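Local coordinates for endoglucanase A (Clostridium acetobutylicum, PDB 3IK2), which is an endo-1,4-beta-glucanase of glycoside hydrolase family 44, which probably cleaves internal beta-1,4-glucosidic bonds of cellulose and related glucans, at residues 70-75 with 84-89; 312-317 with 422-427; 208-213 with 264-269. All coordinates share one frame; numbering follows the deposited sequence.

Contact 1: 70-75 with 84-89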
ATOM      1  N   TYR A  70     -12.637  -4.695  14.268  1.00  9.91           N
ATOM      2  CA  TYR A  70     -13.545  -4.384  13.151  1.00 10.78           C
ATOM      3  C   TYR A  70     -14.984  -4.119  13.610  1.00 12.29           C
ATOM      4  O   TYR A  70     -15.887  -3.970  12.788  1.00 13.70           O
ATOM      5  CB  TYR A  70     -13.418  -5.447  12.040  1.00  8.86           C
ATOM      6  CG  TYR A  70     -12.062  -5.334  11.368  1.00  7.75           C
ATOM      7  CD1 TYR A  70     -11.002  -6.154  11.730  1.00  5.04           C
ATOM      8  CD2 TYR A  70     -11.828  -4.350  10.406  1.00  7.19           C
ATOM      9  CE1 TYR A  70      -9.724  -6.002  11.123  1.00  6.82           C
ATOM     10  CE2 TYR A  70     -10.552  -4.183   9.805  1.00  7.21           C
ATOM     11  CZ  TYR A  70      -9.512  -5.006  10.176  1.00  7.17           C
ATOM     12  OH  TYR A  70      -8.281  -4.837   9.576  1.00  7.05           O
ATOM     13  N   ASP A  71     -15.182  -4.030  14.932  1.00 14.34           N
ATOM     14  CA  ASP A  71     -16.433  -3.515  15.504  1.00 16.06           C
ATOM     15  C   ASP A  71     -17.631  -4.389  15.136  1.00 16.43           C
ATOM     16  O   ASP A  71     -18.730  -3.893  14.878  1.00 16.76           O
ATOM     17  CB  ASP A  71     -16.660  -2.071  15.046  1.00 16.71           C
ATOM     18  CG  ASP A  71     -15.554  -1.139  15.499  1.00 20.51           C
ATOM     19  OD1 ASP A  71     -15.235  -1.143  16.708  1.00 26.04           O
ATOM     20  OD2 ASP A  71     -15.000  -0.380  14.665  1.00 27.56           O
ATOM     21  N   VAL A  72     -17.383  -5.697  15.112  1.00 16.49           N
ATOM     22  CA  VAL A  72     -18.398  -6.710  14.880  1.00 15.90           C
ATOM     23  C   VAL A  72     -19.291  -6.736  16.125  1.00 16.24           C
ATOM     24  O   VAL A  72     -18.770  -6.854  17.232  1.00 16.62           O
ATOM     25  CB  VAL A  72     -17.730  -8.101  14.686  1.00 15.51           C
ATOM     26  CG1 VAL A  72     -18.763  -9.181  14.432  1.00 14.00           C
ATOM     27  CG2 VAL A  72     -16.681  -8.054  13.564  1.00 14.14           C
ATOM     28  N   PRO A  73     -20.621  -6.632  15.952  1.00 16.52           N
ATOM     29  CA  PRO A  73     -21.494  -6.728  17.143  1.00 17.07           C
ATOM     30  C   PRO A  73     -21.517  -8.148  17.728  1.00 17.48           C
ATOM     31  O   PRO A  73     -21.325  -9.152  16.997  1.00 16.97           O
ATOM     32  CB  PRO A  73     -22.868  -6.311  16.615  1.00 17.35           C
ATOM     33  CG  PRO A  73     -22.812  -6.549  15.123  1.00 17.73           C
ATOM     34  CD  PRO A  73     -21.381  -6.433  14.701  1.00 16.38           C
ATOM     35  N   LYS A  74     -21.748  -8.249  19.031  1.00 18.04           N
ATOM     36  CA  LYS A  74     -21.593  -9.553  19.690  1.00 18.93           C
ATOM     37  C   LYS A  74     -22.474 -10.650  19.093  1.00 19.15           C
ATOM     38  O   LYS A  74     -22.131 -11.819  19.133  1.00 19.66           O
ATOM     39  CB  LYS A  74     -21.667  -9.460  21.235  1.00 19.02           C
ATOM     40  CG  LYS A  74     -23.020  -9.606  21.835  1.00 20.42           C
ATOM     41  CD  LYS A  74     -22.982  -9.191  23.271  1.00 22.92           C
ATOM     42  CE  LYS A  74     -24.374  -8.841  23.753  1.00 25.10           C
ATOM     43  NZ  LYS A  74     -24.251  -7.980  24.947  1.00 26.92           N
ATOM     44  N   GLU A  75     -23.580 -10.267  18.475  1.00 19.98           N
ATOM     45  CA  GLU A  75     -24.482 -11.266  17.914  1.00 20.54           C
ATOM     46  C   GLU A  75     -24.051 -11.750  16.520  1.00 19.91           C
ATOM     47  O   GLU A  75     -24.604 -12.708  15.984  1.00 19.65           O
ATOM     48  CB  GLU A  75     -25.925 -10.760  17.955  1.00 21.10           C
ATOM     49  CG  GLU A  75     -26.294  -9.799  16.883  1.00 24.94           C
ATOM     50  CD  GLU A  75     -25.888  -8.347  17.164  1.00 32.31           C
ATOM     51  OE1 GLU A  75     -25.463  -8.001  18.313  1.00 34.21           O
ATOM     52  OE2 GLU A  75     -26.004  -7.545  16.197  1.00 32.39           O
ATOM     53  N   TYR A  84     -14.787  -9.689   8.040  1.00  6.65           N
ATOM     54  CA  TYR A  84     -14.655  -9.246   6.633  1.00  6.10           C
ATOM     55  C   TYR A  84     -15.921  -8.562   6.101  1.00  6.28           C
ATOM     56  O   TYR A  84     -15.840  -7.606   5.321  1.00  6.17           O
ATOM     57  CB  TYR A  84     -14.244 -10.418   5.729  1.00  5.95           C
ATOM     58  CG  TYR A  84     -12.776 -10.819   5.851  1.00  7.14           C
ATOM     59  CD1 TYR A  84     -12.008 -11.043   4.714  1.00  7.01           C
ATOM     60  CD2 TYR A  84     -12.165 -10.976   7.096  1.00  5.27           C
ATOM     61  CE1 TYR A  84     -10.683 -11.422   4.805  1.00  5.35           C
ATOM     62  CE2 TYR A  84     -10.835 -11.334   7.201  1.00  4.66           C
ATOM     63  CZ  TYR A  84     -10.103 -11.562   6.046  1.00  5.69           C
ATOM     64  OH  TYR A  84      -8.789 -11.944   6.132  1.00  6.10           O
ATOM     65  N   THR A  85     -17.093  -9.048   6.496  1.00  6.39           N
ATOM     66  CA  THR A  85     -18.306  -8.349   6.090  1.00  6.75           C
ATOM     67  C   THR A  85     -18.484  -6.996   6.821  1.00  7.18           C
ATOM     68  O   THR A  85     -18.886  -6.005   6.211  1.00  7.87           O
ATOM     69  CB  THR A  85     -19.565  -9.284   6.029  1.00  7.11           C
ATOM     70  OG1 THR A  85     -19.926  -9.742   7.334  1.00  7.43           O
ATOM     71  CG2 THR A  85     -19.277 -10.512   5.137  1.00  2.78           C
ATOM     72  N   ALA A  86     -18.104  -6.904   8.090  1.00  7.83           N
ATOM     73  CA  ALA A  86     -18.109  -5.584   8.742  1.00  7.65           C
ATOM     74  C   ALA A  86     -17.150  -4.647   7.982  1.00  7.62           C
ATOM     75  O   ALA A  86     -17.510  -3.520   7.644  1.00  7.07           O
ATOM     76  CB  ALA A  86     -17.714  -5.685  10.222  1.00  7.65           C
ATOM     77  N   PHE A  87     -15.935  -5.141   7.724  1.00  7.11           N
ATOM     78  CA  PHE A  87     -14.936  -4.413   6.935  1.00  7.14           C
ATOM     79  C   PHE A  87     -15.453  -3.937   5.561  1.00  6.80           C
ATOM     80  O   PHE A  87     -15.444  -2.739   5.277  1.00  6.92           O
ATOM     81  CB  PHE A  87     -13.640  -5.224   6.787  1.00  5.91           C
ATOM     82  CG  PHE A  87     -12.611  -4.547   5.937  1.00  5.84           C
ATOM     83  CD1 PHE A  87     -11.816  -3.544   6.460  1.00  5.05           C
ATOM     84  CD2 PHE A  87     -12.426  -4.927   4.596  1.00  7.25           C
ATOM     85  CE1 PHE A  87     -10.866  -2.908   5.655  1.00  6.10           C
ATOM     86  CE2 PHE A  87     -11.478  -4.276   3.785  1.00  4.29           C
ATOM     87  CZ  PHE A  87     -10.706  -3.275   4.328  1.00  4.80           C
ATOM     88  N   HIS A  88     -15.895  -4.855   4.708  1.00  6.46           N
ATOM     89  CA  HIS A  88     -16.348  -4.442   3.363  1.00  6.29           C
ATOM     90  C   HIS A  88     -17.630  -3.613   3.376  1.00  6.18           C
ATOM     91  O   HIS A  88     -17.818  -2.755   2.518  1.00  6.22           O
ATOM     92  CB  HIS A  88     -16.479  -5.617   2.388  1.00  5.23           C
ATOM     93  CG  HIS A  88     -16.752  -5.180   0.972  1.00  6.29           C
ATOM     94  ND1 HIS A  88     -15.932  -4.308   0.291  1.00  6.53           N
ATOM     95  CD2 HIS A  88     -17.748  -5.500   0.112  1.00  5.21           C
ATOM     96  CE1 HIS A  88     -16.422  -4.089  -0.915  1.00  5.65           C
ATOM     97  NE2 HIS A  88     -17.518  -4.814  -1.055  1.00  3.60           N
ATOM     98  N   ASP A  89     -18.505  -3.873   4.343  1.00  6.56           N
ATOM     99  CA  ASP A  89     -19.700  -3.038   4.543  1.00  7.53           C
ATOM    100  C   ASP A  89     -19.333  -1.578   4.808  1.00  8.05           C
ATOM    101  O   ASP A  89     -20.020  -0.670   4.318  1.00  8.55           O
ATOM    102  CB  ASP A  89     -20.526  -3.545   5.732  1.00  7.01           C
ATOM    103  CG  ASP A  89     -21.376  -4.738   5.394  1.00  6.87           C
ATOM    104  OD1 ASP A  89     -21.385  -5.183   4.226  1.00  9.07           O
ATOM    105  OD2 ASP A  89     -22.030  -5.259   6.312  1.00  7.12           O
TER
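Y70, V72, A86 and F87 make a small apolar contact in which the chain leaving helix 65-69 lies against helix 82-93, which follows it after a short connection. Y70 gives up the most surface, meeting A86 with its carbonyl and F87 with its ring. The two aromatic side chains extend in a common direction, and CE2 of Y70 lies 3.6 Å from CD1 of F87. Their ring planes are almost perpendicular, at 86°, with the ring centroids of Y70 and F87 5.8 Å apart. F87 carries its CG opposite the backbone N (chi1 177°), which swings the ring alongside Y70 and toward I37 of strand 34-37. Y70 touches I37 too, and its ring meets W66 edge-to-face.

Beside this pair, A86 points at the loop. CB of A86 lies 3.6 Å from O of Y70. A side chain this small lets the backbones come close, the CA atoms of V72 and A86 being 6.2 Å apart. V72, buried, also rests on S82 and V83, a fitting place for a compact branched side chain. Between Y70 and V72, D71 takes positive phi (63°) and turns the chain as the C-prime residue of a Schellman motif ending helix 65-69. Helix 82-93 comes between strands 34-37 and 99-103 along the chain, the helix of a beta-alpha-beta crossover of the TIM-like barrel.

Contact 2: 312-317 with 422-427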
ATOM      1  N   ASP A 312      14.395   7.688  -7.789  1.00  8.74           N
ATOM      2  CA  ASP A 312      15.498   8.616  -8.153  1.00  9.34           C
ATOM      3  C   ASP A 312      16.871   7.916  -8.147  1.00  9.75           C
ATOM      4  O   ASP A 312      17.398   7.588  -7.089  1.00 10.64           O
ATOM      5  CB  ASP A 312      15.480   9.793  -7.146  1.00  8.79           C
ATOM      6  CG  ASP A 312      16.592  10.824  -7.361  1.00 10.16           C
ATOM      7  OD1 ASP A 312      17.254  10.815  -8.405  1.00 10.44           O
ATOM      8  OD2 ASP A 312      16.804  11.663  -6.449  1.00 12.55           O
ATOM      9  N   SER A 313      17.458   7.717  -9.320  1.00 10.14           N
ATOM     10  CA  SER A 313      18.728   7.003  -9.450  1.00 11.15           C
ATOM     11  C   SER A 313      19.926   7.797  -8.942  1.00 11.24           C
ATOM     12  O   SER A 313      21.013   7.260  -8.754  1.00 11.74           O
ATOM     13  CB  SER A 313      18.958   6.545 -10.896  1.00 11.82           C
ATOM     14  OG  SER A 313      19.341   7.631 -11.722  1.00 11.63           O
ATOM     15  N   THR A 314      19.715   9.085  -8.690  1.00 12.20           N
ATOM     16  CA  THR A 314      20.756   9.958  -8.190  1.00 11.47           C
ATOM     17  C   THR A 314      20.783  10.036  -6.664  1.00 11.75           C
ATOM     18  O   THR A 314      21.664  10.654  -6.084  1.00 11.43           O
ATOM     19  CB  THR A 314      20.635  11.371  -8.789  1.00 12.09           C
ATOM     20  OG1 THR A 314      19.474  12.024  -8.256  1.00 10.35           O
ATOM     21  CG2 THR A 314      20.549  11.300 -10.317  1.00 10.93           C
ATOM     22  N   TYR A 315      19.836   9.388  -6.005  1.00 11.50           N
ATOM     23  CA  TYR A 315      19.745   9.514  -4.569  1.00 11.37           C
ATOM     24  C   TYR A 315      20.282   8.284  -3.897  1.00 11.46           C
ATOM     25  O   TYR A 315      19.874   7.178  -4.240  1.00 12.19           O
ATOM     26  CB  TYR A 315      18.292   9.756  -4.123  1.00 10.82           C
ATOM     27  CG  TYR A 315      18.201   9.869  -2.643  1.00 11.43           C
ATOM     28  CD1 TYR A 315      18.687  10.992  -1.988  1.00 10.65           C
ATOM     29  CD2 TYR A 315      17.640   8.847  -1.873  1.00 14.64           C
ATOM     30  CE1 TYR A 315      18.620  11.105  -0.609  1.00 11.17           C
ATOM     31  CE2 TYR A 315      17.566   8.966  -0.471  1.00 11.33           C
ATOM     32  CZ  TYR A 315      18.067  10.090   0.138  1.00 11.14           C
ATOM     33  OH  TYR A 315      18.015  10.219   1.515  1.00 12.31           O
ATOM     34  N   THR A 316      21.164   8.489  -2.916  1.00 11.44           N
ATOM     35  CA  THR A 316      21.698   7.409  -2.065  1.00 12.05           C
ATOM     36  C   THR A 316      21.216   7.557  -0.616  1.00 11.57           C
ATOM     37  O   THR A 316      21.414   8.611   0.036  1.00 10.93           O
ATOM     38  CB  THR A 316      23.252   7.334  -2.080  1.00 11.67           C
ATOM     39  OG1 THR A 316      23.705   7.222  -3.424  1.00 14.70           O
ATOM     40  CG2 THR A 316      23.727   6.091  -1.351  1.00 12.33           C
ATOM     41  N   GLU A 317      20.575   6.511  -0.115  1.00 10.85           N
ATOM     42  CA  GLU A 317      20.029   6.564   1.233  1.00 10.94           C
ATOM     43  C   GLU A 317      21.017   5.886   2.159  1.00 10.37           C
ATOM     44  O   GLU A 317      21.789   5.047   1.714  1.00 10.67           O
ATOM     45  CB  GLU A 317      18.639   5.900   1.320  1.00 10.75           C
ATOM     46  CG  GLU A 317      18.646   4.368   1.370  1.00 11.91           C
ATOM     47  CD  GLU A 317      17.260   3.760   1.533  1.00 11.66           C
ATOM     48  OE1 GLU A 317      16.281   4.439   1.138  1.00 10.61           O
ATOM     49  OE2 GLU A 317      17.154   2.612   2.043  1.00 11.50           O
ATOM     50  N   SER A 422      13.706  21.961 -10.791  1.00 12.83           N
ATOM     51  CA  SER A 422      15.154  22.115 -10.893  1.00 13.24           C
ATOM     52  C   SER A 422      15.856  21.766  -9.583  1.00 13.45           C
ATOM     53  O   SER A 422      17.086  21.711  -9.531  1.00 13.37           O
ATOM     54  CB  SER A 422      15.514  23.541 -11.317  1.00 13.33           C
ATOM     55  OG  SER A 422      15.121  24.472 -10.325  1.00 12.12           O
ATOM     56  N   ASP A 423      15.075  21.505  -8.531  1.00 12.93           N
ATOM     57  CA  ASP A 423      15.655  21.071  -7.265  1.00 12.76           C
ATOM     58  C   ASP A 423      14.885  19.930  -6.572  1.00 12.53           C
ATOM     59  O   ASP A 423      13.951  20.170  -5.806  1.00 12.24           O
ATOM     60  CB  ASP A 423      15.862  22.266  -6.308  1.00 12.37           C
ATOM     61  CG  ASP A 423      16.807  21.930  -5.172  1.00 13.09           C
ATOM     62  OD1 ASP A 423      17.061  20.717  -4.938  1.00 13.92           O
ATOM     63  OD2 ASP A 423      17.292  22.868  -4.490  1.00 14.89           O
ATOM     64  N   ILE A 424      15.320  18.699  -6.827  1.00 12.68           N
ATOM     65  CA  ILE A 424      14.718  17.513  -6.216  1.00 13.53           C
ATOM     66  C   ILE A 424      15.105  17.288  -4.761  1.00 12.81           C
ATOM     67  O   ILE A 424      14.441  16.525  -4.069  1.00 12.71           O
ATOM     68  CB  ILE A 424      14.926  16.216  -7.068  1.00 13.38           C
ATOM     69  CG1 ILE A 424      16.405  15.827  -7.153  1.00 15.35           C
ATOM     70  CG2 ILE A 424      14.335  16.395  -8.494  1.00 12.82           C
ATOM     71  CD1 ILE A 424      16.686  14.691  -8.210  1.00 15.20           C
ATOM     72  N   ASN A 425      16.178  17.932  -4.298  1.00 12.23           N
ATOM     73  CA  ASN A 425      16.543  17.838  -2.901  1.00 11.95           C
ATOM     74  C   ASN A 425      15.610  18.686  -2.028  1.00 11.21           C
ATOM     75  O   ASN A 425      15.135  18.232  -0.982  1.00 10.37           O
ATOM     76  CB  ASN A 425      18.029  18.214  -2.671  1.00 12.73           C
ATOM     77  CG  ASN A 425      18.520  17.841  -1.273  1.00 14.09           C
ATOM     78  OD1 ASN A 425      19.179  18.634  -0.583  1.00 17.49           O
ATOM     79  ND2 ASN A 425      18.221  16.628  -0.858  1.00 14.58           N
ATOM     80  N   ASN A 426      15.326  19.906  -2.477  1.00 10.28           N
ATOM     81  CA  ASN A 426      14.588  20.835  -1.636  1.00  9.94           C
ATOM     82  C   ASN A 426      13.116  20.890  -1.919  1.00  9.75           C
ATOM     83  O   ASN A 426      12.329  21.322  -1.081  1.00  9.55           O
ATOM     84  CB  ASN A 426      15.246  22.211  -1.653  1.00  9.30           C
ATOM     85  CG  ASN A 426      16.550  22.202  -0.888  1.00 10.48           C
ATOM     86  OD1 ASN A 426      16.553  21.995   0.334  1.00 10.14           O
ATOM     87  ND2 ASN A 426      17.672  22.348  -1.605  1.00  9.08           N
ATOM     88  N   SER A 427      12.737  20.377  -3.082  1.00 10.42           N
ATOM     89  CA  SER A 427      11.332  20.356  -3.452  1.00 10.15           C
ATOM     90  C   SER A 427      10.877  19.022  -4.027  1.00  9.92           C
ATOM     91  O   SER A 427      11.705  18.209  -4.496  1.00 10.32           O
ATOM     92  CB  SER A 427      11.056  21.489  -4.438  1.00  9.26           C
ATOM     93  OG  SER A 427      11.445  21.131  -5.742  1.00 10.40           O
TER
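The backbones stay well apart here, D312 and I424 being nearest with CA atoms 9.1 Å from each other, where a type I turn from D312 to Y315 faces a short helical bend at 424-426. Side chains bridge the distance. The D312 carboxylate and the I424 chain reach toward each other from the two sides, and the long branch of I424 lets its end methyl, CD1, span the gap to 3.5 Å from OD2 of D312 and 3.9 Å from OG1 of T314. No hydrogen bond spans the two segments.

The polar groups are instead held within their own turns. The short side chain of D312 folds back so that OD1 takes the backbone N of T314 at 3.0 Å, from above the carboxylate plane, in an Asx turn; threonine adds a hydroxyl that donates to the same oxygen on its syn side. OD2 is salt-bridged to R308. In the other bend, D423 OD1 accepts from N426 N, and OD2 receives ND2 of N426 in a nearly straight bond (173°).

Segment 312-317 follows helix 297-305, in the connection from strand 273-278 to strand 347-353 of the barrel, whereas 422-427 joins strands 415-421 and 427-433 of the nine-stranded sheet; a bond from Q305 to N425 O runs between the same two parts.

Contact 3: 208-213 with 264-269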
ATOM      1  N   LEU A 208      -3.725 -20.835  -4.384  1.00  8.38           N
ATOM      2  CA  LEU A 208      -4.658 -19.871  -3.793  1.00  7.40           C
ATOM      3  C   LEU A 208      -5.164 -18.874  -4.840  1.00  7.46           C
ATOM      4  O   LEU A 208      -6.348 -18.553  -4.874  1.00  7.66           O
ATOM      5  CB  LEU A 208      -4.034 -19.163  -2.590  1.00  6.79           C
ATOM      6  CG  LEU A 208      -4.943 -18.328  -1.674  1.00  8.61           C
ATOM      7  CD1 LEU A 208      -6.258 -19.090  -1.303  1.00  5.96           C
ATOM      8  CD2 LEU A 208      -4.193 -17.818  -0.383  1.00  6.49           C
ATOM      9  N   ALA A 209      -4.289 -18.392  -5.718  1.00  7.55           N
ATOM     10  CA  ALA A 209      -4.772 -17.545  -6.813  1.00  7.92           C
ATOM     11  C   ALA A 209      -5.761 -18.291  -7.719  1.00  8.33           C
ATOM     12  O   ALA A 209      -6.725 -17.702  -8.187  1.00  8.87           O
ATOM     13  CB  ALA A 209      -3.595 -16.954  -7.622  1.00  7.92           C
ATOM     14  N   GLN A 210      -5.557 -19.593  -7.952  1.00  8.82           N
ATOM     15  CA  GLN A 210      -6.540 -20.373  -8.728  1.00  9.25           C
ATOM     16  C   GLN A 210      -7.931 -20.489  -8.067  1.00  9.34           C
ATOM     17  O   GLN A 210      -8.954 -20.480  -8.749  1.00  8.78           O
ATOM     18  CB  GLN A 210      -6.001 -21.761  -9.087  1.00  9.88           C
ATOM     19  CG  GLN A 210      -4.834 -21.718 -10.067  1.00 12.77           C
ATOM     20  CD  GLN A 210      -5.014 -22.653 -11.255  1.00 18.58           C
ATOM     21  OE1 GLN A 210      -4.267 -23.610 -11.388  1.00 21.72           O
ATOM     22  NE2 GLN A 210      -6.020 -22.383 -12.125  1.00 20.92           N
ATOM     23  N   VAL A 211      -7.972 -20.593  -6.740  1.00  9.55           N
ATOM     24  CA  VAL A 211      -9.249 -20.553  -6.008  1.00  8.81           C
ATOM     25  C   VAL A 211     -10.014 -19.233  -6.240  1.00  8.86           C
ATOM     26  O   VAL A 211     -11.219 -19.242  -6.517  1.00  8.75           O
ATOM     27  CB  VAL A 211      -9.006 -20.772  -4.501  1.00  9.40           C
ATOM     28  CG1 VAL A 211     -10.204 -20.324  -3.669  1.00  6.80           C
ATOM     29  CG2 VAL A 211      -8.632 -22.250  -4.246  1.00  6.92           C
ATOM     30  N   VAL A 212      -9.305 -18.113  -6.127  1.00  8.04           N
ATOM     31  CA  VAL A 212      -9.896 -16.803  -6.328  1.00  8.54           C
ATOM     32  C   VAL A 212     -10.535 -16.691  -7.719  1.00  8.74           C
ATOM     33  O   VAL A 212     -11.683 -16.247  -7.857  1.00  7.79           O
ATOM     34  CB  VAL A 212      -8.862 -15.627  -6.095  1.00  8.61           C
ATOM     35  CG1 VAL A 212      -9.437 -14.245  -6.567  1.00  5.80           C
ATOM     36  CG2 VAL A 212      -8.433 -15.555  -4.627  1.00  7.96           C
ATOM     37  N   LYS A 213      -9.772 -17.091  -8.731  1.00  9.26           N
ATOM     38  CA  LYS A 213     -10.211 -16.989 -10.124  1.00 10.30           C
ATOM     39  C   LYS A 213     -11.352 -17.899 -10.403  1.00 11.23           C
ATOM     40  O   LYS A 213     -12.225 -17.542 -11.174  1.00 13.03           O
ATOM     41  CB  LYS A 213      -9.068 -17.287 -11.110  1.00 10.32           C
ATOM     42  CG  LYS A 213      -7.880 -16.341 -11.019  1.00  9.07           C
ATOM     43  CD  LYS A 213      -8.279 -14.885 -11.180  1.00  9.01           C
ATOM     44  CE  LYS A 213      -7.067 -13.968 -10.965  1.00  3.91           C
ATOM     45  NZ  LYS A 213      -7.372 -12.658 -11.563  1.00  6.23           N
ATOM     46  N   ASP A 264       0.335 -18.941 -17.721  1.00  9.89           N
ATOM     47  CA  ASP A 264       0.235 -19.502 -19.089  1.00 10.89           C
ATOM     48  C   ASP A 264      -0.258 -20.940 -19.108  1.00 11.41           C
ATOM     49  O   ASP A 264      -1.046 -21.296 -19.971  1.00 13.19           O
ATOM     50  CB  ASP A 264       1.570 -19.418 -19.829  1.00 11.17           C
ATOM     51  CG  ASP A 264       1.955 -17.990 -20.148  1.00 11.10           C
ATOM     52  OD1 ASP A 264       1.078 -17.115 -20.057  1.00 10.35           O
ATOM     53  OD2 ASP A 264       3.134 -17.743 -20.466  1.00 14.38           O
ATOM     54  N   ALA A 265       0.214 -21.751 -18.164  1.00 11.94           N
ATOM     55  CA  ALA A 265      -0.189 -23.157 -18.025  1.00 12.27           C
ATOM     56  C   ALA A 265      -1.670 -23.296 -17.652  1.00 12.90           C
ATOM     57  O   ALA A 265      -2.327 -24.201 -18.129  1.00 13.01           O
ATOM     58  CB  ALA A 265       0.681 -23.872 -16.974  1.00 11.56           C
ATOM     59  N   ALA A 266      -2.168 -22.395 -16.794  1.00 13.12           N
ATOM     60  CA  ALA A 266      -3.554 -22.419 -16.321  1.00 12.86           C
ATOM     61  C   ALA A 266      -4.528 -21.769 -17.318  1.00 12.75           C
ATOM     62  O   ALA A 266      -5.760 -21.912 -17.187  1.00 13.50           O
ATOM     63  CB  ALA A 266      -3.648 -21.717 -15.007  1.00 13.41           C
ATOM     64  N   GLY A 267      -3.973 -21.040 -18.281  1.00 11.69           N
ATOM     65  CA  GLY A 267      -4.744 -20.391 -19.314  1.00 10.68           C
ATOM     66  C   GLY A 267      -5.353 -19.068 -18.909  1.00 11.00           C
ATOM     67  O   GLY A 267      -6.265 -18.589 -19.590  1.00 11.64           O
ATOM     68  N   LYS A 268      -4.875 -18.471 -17.809  1.00  9.93           N
ATOM     69  CA  LYS A 268      -5.373 -17.160 -17.368  1.00  9.96           C
ATOM     70  C   LYS A 268      -4.353 -16.514 -16.400  1.00  9.18           C
ATOM     71  O   LYS A 268      -3.601 -17.214 -15.712  1.00  9.38           O
ATOM     72  CB  LYS A 268      -6.753 -17.295 -16.665  1.00  9.43           C
ATOM     73  CG  LYS A 268      -6.639 -17.899 -15.252  1.00 11.47           C
ATOM     74  CD  LYS A 268      -7.969 -18.277 -14.559  1.00 11.43           C
ATOM     75  CE  LYS A 268      -8.525 -19.613 -15.018  1.00 18.34           C
ATOM     76  NZ  LYS A 268      -9.504 -20.134 -13.973  1.00 21.20           N
ATOM     77  N   ARG A 269      -4.357 -15.187 -16.345  1.00  7.82           N
ATOM     78  CA  ARG A 269      -3.574 -14.462 -15.367  1.00  7.65           C
ATOM     79  C   ARG A 269      -3.909 -14.876 -13.914  1.00  7.52           C
ATOM     80  O   ARG A 269      -5.045 -14.773 -13.462  1.00  7.32           O
ATOM     81  CB  ARG A 269      -3.714 -12.947 -15.595  1.00  6.90           C
ATOM     82  CG  ARG A 269      -3.033 -12.104 -14.561  1.00  5.64           C
ATOM     83  CD  ARG A 269      -3.072 -10.614 -14.934  1.00  6.56           C
ATOM     84  NE  ARG A 269      -2.214 -10.287 -16.083  1.00  6.93           N
ATOM     85  CZ  ARG A 269      -0.919  -9.997 -16.020  1.00  5.67           C
ATOM     86  NH1 ARG A 269      -0.267  -9.980 -14.854  1.00  4.92           N
ATOM     87  NH2 ARG A 269      -0.266  -9.728 -17.135  1.00  6.05           N
TER
HETATM   88  O   HOH W   1      -8.898 -21.040 -11.232  1.00 16.59           O
HETATM   89  O   HOH W   2      -7.726 -23.090 -14.463  1.00 30.18           O
HETATM   90  O   HOH W   3      -7.294 -13.453 -14.245  1.00 10.29           O
HETATM   91  O   HOH W   4     -11.534 -18.035 -14.174  1.00 34.60           O
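The side chains of K213 and K268 run antiparallel, overlapping through their methylenes, with their ammonium groups carried apart. CD of K268 lies 3.8 Å from CB of K213, while K213 NZ and K268 NZ end 8.1 Å from each other. The bend in K213 at chi2 (-55°) carries its chain past the carbonyl O of R269, bringing K213 CE to 3.3 Å from R269 O. K213 NZ lies 3.7 Å from R269 O, and a water joins them, accepting from NZ and donating to the carbonyl. The main polar partner of this buried lysine is D272, in a salt bridge, with A219 O as a second acceptor; the long chain suits a place where hydrocarbon lies along the contact and the charge must reach an acid beyond it.

The segments belong to the main helices after the fourth and fifth barrel strands: helix 198-215 precedes strand 220-226, and helix 251-266 leads into strand 273-278. G267 ends the latter helix as the C-prime residue of a Schellman motif, and its positive phi (82°) is a conformation glycine adopts readily. Beyond it K268 directs its side chain at helix 198-215 and R269 presents its carbonyl to K213.

K268, bent at chi3 (81°), is long enough to span the surface, and its ammonium donates to several waters. One of them also receives a hydrogen bond from NE2 of Q210 and donates to Q210 O; another donates to K213 O. At this rim Q210 suits its place by having an amide that can donate to water, and its NE2 comes 3.8 Å from CB of A266, whose small methyl fits against the amide. R269 sends its guanidinium away from helix 198-215, to T346, L271 O and P344 O.

How the contacts relate
Contacts 1 and 3 both belong to the eight-stranded barrel and both involve helices on its outside: 82-93, after the second strand, in contact 1, and 198-215 and 251-266, after the fourth and fifth, in contact 3. Their centres are 30 Å apart, but their nearest atoms are about 10 Å apart. Contact 2, which follows them along the chain, joins the barrel to the nine-stranded sheet. Its centre is 44 Å from that of contact 1, on the opposite side of the chain's centre, and 41 Å from that of contact 3. No two contacts touch, and none includes a ligand of the calcium ion, which is bound by E48, D144, D147 and S149.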